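Local coordinates for protein chaperone SycD (Chlamydia pneumoniae, PDB 4NRH) that binds CopN as a type III secretion chaperone of the LcrH/SycD family, in a gatekeeper complex that directs translocator secretion, at residues D[150-158]-D[168-176]. Residues are numbered along the deposited sequence; the frame is centred on the assembly and turned at random.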
loop_
_atom_site.group_PDB
_atom_site.type_symbol
_atom_site.label_atom_id
_atom_site.label_comp_id
_atom_site.label_asym_id
_atom_site.label_seq_id
_atom_site.Cartn_x
_atom_site.Cartn_y
_atom_site.Cartn_z
ATOM N N ALA D 150 10.670 -36.136 11.438
ATOM C CA ALA D 150 9.303 -35.818 11.046
ATOM C C ALA D 150 8.479 -37.088 10.866
ATOM O O ALA D 150 7.271 -37.094 11.110
ATOM C CB ALA D 150 9.295 -34.993 9.767
ATOM N N LEU D 151 9.136 -38.158 10.430
ATOM C CA LEU D 151 8.476 -39.446 10.249
ATOM C C LEU D 151 8.002 -40.005 11.587
ATOM O O LEU D 151 6.888 -40.520 11.697
ATOM C CB LEU D 151 9.419 -40.443 9.569
ATOM C CG LEU D 151 8.841 -41.388 8.508
ATOM C CD1 LEU D 151 9.425 -42.787 8.660
ATOM C CD2 LEU D 151 7.317 -41.428 8.539
ATOM N N GLU D 152 8.858 -39.906 12.600
ATOM C CA GLU D 152 8.521 -40.368 13.941
ATOM C C GLU D 152 7.344 -39.590 14.527
ATOM O O GLU D 152 6.478 -40.166 15.186
ATOM C CB GLU D 152 9.736 -40.257 14.867
ATOM C CG GLU D 152 9.432 -40.498 16.339
ATOM C CD GLU D 152 9.150 -41.956 16.657
ATOM O OE1 GLU D 152 8.729 -42.243 17.798
ATOM O OE2 GLU D 152 9.350 -42.816 15.773
ATOM N N MET D 153 7.314 -38.283 14.279
ATOM C CA MET D 153 6.237 -37.436 14.778
ATOM C C MET D 153 4.905 -37.831 14.154
ATOM O O MET D 153 3.870 -37.825 14.821
ATOM C CB MET D 153 6.531 -35.961 14.501
ATOM C CG MET D 153 7.208 -35.242 15.654
ATOM S SD MET D 153 7.858 -33.628 15.186
ATOM C CE MET D 153 8.809 -33.213 16.646
ATOM N N ALA D 154 4.936 -38.169 12.869
ATOM C CA ALA D 154 3.756 -38.684 12.188
ATOM C C ALA D 154 3.367 -40.031 12.784
ATOM O O ALA D 154 2.194 -40.291 13.040
ATOM C CB ALA D 154 4.010 -38.808 10.695
ATOM N N TRP D 155 4.371 -40.877 13.001
ATOM C CA TRP D 155 4.179 -42.217 13.548
ATOM C C TRP D 155 3.457 -42.209 14.894
ATOM O O TRP D 155 2.522 -42.981 15.107
ATOM C CB TRP D 155 5.529 -42.922 13.692
ATOM C CG TRP D 155 5.451 -44.223 14.428
ATOM C CD1 TRP D 155 5.968 -44.498 15.660
ATOM C CD2 TRP D 155 4.819 -45.428 13.980
ATOM N NE1 TRP D 155 5.699 -45.800 16.008
ATOM C CE2 TRP D 155 4.994 -46.392 14.994
ATOM C CE3 TRP D 155 4.124 -45.786 12.821
ATOM C CZ2 TRP D 155 4.498 -47.688 14.883
ATOM C CZ3 TRP D 155 3.633 -47.074 12.714
ATOM C CH2 TRP D 155 3.822 -48.010 13.739
ATOM N N VAL D 156 3.909 -41.347 15.800
ATOM C CA VAL D 156 3.316 -41.233 17.130
ATOM C C VAL D 156 1.832 -40.886 17.040
ATOM O O VAL D 156 1.001 -41.461 17.746
ATOM C CB VAL D 156 4.046 -40.166 17.977
ATOM C CG1 VAL D 156 3.244 -39.822 19.223
ATOM C CG2 VAL D 156 5.438 -40.652 18.354
ATOM N N ARG D 157 1.510 -39.951 16.153
ATOM C CA ARG D 157 0.139 -39.487 15.979
ATOM C C ARG D 157 -0.706 -40.452 15.147
ATOM O O ARG D 157 -1.934 -40.431 15.226
ATOM C CB ARG D 157 0.139 -38.101 15.331
ATOM C CG ARG D 157 0.654 -37.000 16.243
ATOM C CD ARG D 157 1.293 -35.873 15.448
ATOM N NE ARG D 157 1.755 -34.789 16.312
ATOM C CZ ARG D 157 2.907 -34.800 16.976
ATOM N NH1 ARG D 157 3.723 -35.840 16.879
ATOM N NH2 ARG D 157 3.243 -33.768 17.739
ATOM N N ALA D 158 -0.048 -41.293 14.354
ATOM C CA ALA D 158 -0.752 -42.193 13.443
ATOM C C ALA D 158 -1.200 -43.490 14.112
ATOM O O ALA D 158 -2.321 -43.951 13.894
ATOM C CB ALA D 158 0.123 -42.509 12.237
ATOM N N LYS D 168 -0.458 -45.365 9.078
ATOM C CA LYS D 168 0.298 -46.255 9.957
ATOM C C LYS D 168 0.897 -47.425 9.181
ATOM O O LYS D 168 2.036 -47.824 9.424
ATOM C CB LYS D 168 -0.589 -46.776 11.092
ATOM C CG LYS D 168 0.092 -47.807 11.980
ATOM C CD LYS D 168 -0.835 -48.314 13.073
ATOM C CE LYS D 168 -0.105 -49.269 14.007
ATOM N NZ LYS D 168 -1.011 -49.856 15.031
ATOM N N GLU D 169 0.120 -47.968 8.250
ATOM C CA GLU D 169 0.585 -49.055 7.394
ATOM C C GLU D 169 1.779 -48.611 6.555
ATOM O O GLU D 169 2.776 -49.325 6.448
ATOM C CB GLU D 169 -0.543 -49.543 6.482
ATOM C CG GLU D 169 -1.757 -50.095 7.213
ATOM C CD GLU D 169 -1.542 -51.503 7.735
ATOM O OE1 GLU D 169 -0.494 -52.106 7.420
ATOM O OE2 GLU D 169 -2.424 -52.008 8.460
ATOM N N GLU D 170 1.661 -47.428 5.958
ATOM C CA GLU D 170 2.701 -46.880 5.093
ATOM C C GLU D 170 4.032 -46.684 5.815
ATOM O O GLU D 170 5.087 -47.022 5.280
ATOM C CB GLU D 170 2.239 -45.550 4.494
ATOM C CG GLU D 170 3.241 -44.911 3.544
ATOM C CD GLU D 170 3.403 -45.691 2.253
ATOM O OE1 GLU D 170 2.503 -46.490 1.919
ATOM O OE2 GLU D 170 4.432 -45.504 1.570
ATOM N N ILE D 171 3.977 -46.147 7.031
ATOM C CA ILE D 171 5.187 -45.877 7.802
ATOM C C ILE D 171 5.893 -47.183 8.160
ATOM O O ILE D 171 7.123 -47.262 8.138
ATOM C CB ILE D 171 4.873 -45.081 9.086
ATOM C CG1 ILE D 171 4.225 -43.742 8.731
ATOM C CG2 ILE D 171 6.134 -44.860 9.909
ATOM C CD1 ILE D 171 3.914 -42.871 9.928
ATOM N N LEU D 172 5.105 -48.206 8.476
ATOM C CA LEU D 172 5.636 -49.548 8.683
ATOM C C LEU D 172 6.306 -50.052 7.408
ATOM O O LEU D 172 7.383 -50.648 7.452
ATOM C CB LEU D 172 4.530 -50.512 9.115
ATOM C CG LEU D 172 3.991 -50.347 10.537
ATOM C CD1 LEU D 172 2.750 -51.202 10.743
ATOM C CD2 LEU D 172 5.062 -50.694 11.560
ATOM N N ASP D 173 5.653 -49.809 6.276
ATOM C CA ASP D 173 6.161 -50.235 4.976
ATOM C C ASP D 173 7.458 -49.511 4.622
ATOM O O ASP D 173 8.348 -50.084 3.992
ATOM C CB ASP D 173 5.110 -49.992 3.889
ATOM C CG ASP D 173 5.503 -50.591 2.554
ATOM O OD1 ASP D 173 6.232 -51.606 2.544
ATOM O OD2 ASP D 173 5.085 -50.043 1.512
ATOM N N ILE D 174 7.553 -48.249 5.027
ATOM C CA ILE D 174 8.758 -47.456 4.807
ATOM C C ILE D 174 9.930 -48.001 5.621
ATOM O O ILE D 174 11.052 -48.105 5.123
ATOM C CB ILE D 174 8.529 -45.973 5.174
ATOM C CG1 ILE D 174 7.530 -45.331 4.208
ATOM C CG2 ILE D 174 9.842 -45.202 5.165
ATOM C CD1 ILE D 174 7.337 -43.848 4.428
ATOM N N ARG D 175 9.657 -48.365 6.869
ATOM C CA ARG D 175 10.702 -48.790 7.793
ATOM C C ARG D 175 11.043 -50.274 7.660
ATOM O O ARG D 175 10.629 -51.090 8.487
ATOM C CB ARG D 175 10.285 -48.475 9.231
ATOM C CG ARG D 175 10.216 -46.987 9.529
ATOM C CD ARG D 175 9.579 -46.707 10.880
ATOM N NE ARG D 175 9.732 -45.307 11.264
ATOM C CZ ARG D 175 9.219 -44.771 12.366
ATOM N NH1 ARG D 175 8.508 -45.518 13.201
ATOM N NH2 ARG D 175 9.411 -43.487 12.632
ATOM N N LYS D 176 11.820 -50.599 6.628
ATOM C CA LYS D 176 12.288 -51.960 6.366
ATOM C C LYS D 176 13.181 -51.981 5.130
ATOM O O LYS D 176 13.311 -50.975 4.431
ATOM C CB LYS D 176 11.118 -52.929 6.165
ATOM C CG LYS D 176 10.211 -52.582 5.000
ATOM C CD LYS D 176 8.914 -53.371 5.065
ATOM C CE LYS D 176 8.458 -53.800 3.678
ATOM N NZ LYS D 176 7.368 -54.816 3.741
#
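R175, the first residue to leave helical geometry after helix 165-174, tilts its guanidinium over one face of the W155 indole, NH1 leading, and bonds to E152 as well. In this cation-pi contact CZ of R175 lies 4.7 Å from the centroid of the five-membered ring of W155. The guanidinium plane stands 55° from the ring plane, and NH1 of R175 comes lowest, near CG of W155. NH2 of R175 gives OE2 of E152 a bent salt-bridge hydrogen bond, 3.2 Å long, reaching that oxygen on its anti side. R175, extended from CG to NE, carries its guanidinium across to helix 147-158, where CD1 of L151 packs against NE of R175 at 3.6 Å. The axes of 150-158 and 168-174 run roughly antiparallel, 139° between their directions, at the C-terminal end of a tetratricopeptide-repeat chaperone; on helix 129-140, Y135 touches both L151 and I174. Deeper in, I171 sends CD1 to the backbone of W155 and sets its CG2 3.7 Å from CE3 of W155. W155, whose chi1 of 172° turns CG away from the backbone N, reaches toward 168-176, its six-membered ring meeting CG of K168 and CD2 of L172, the latter 3.7 Å from CH2 of W155.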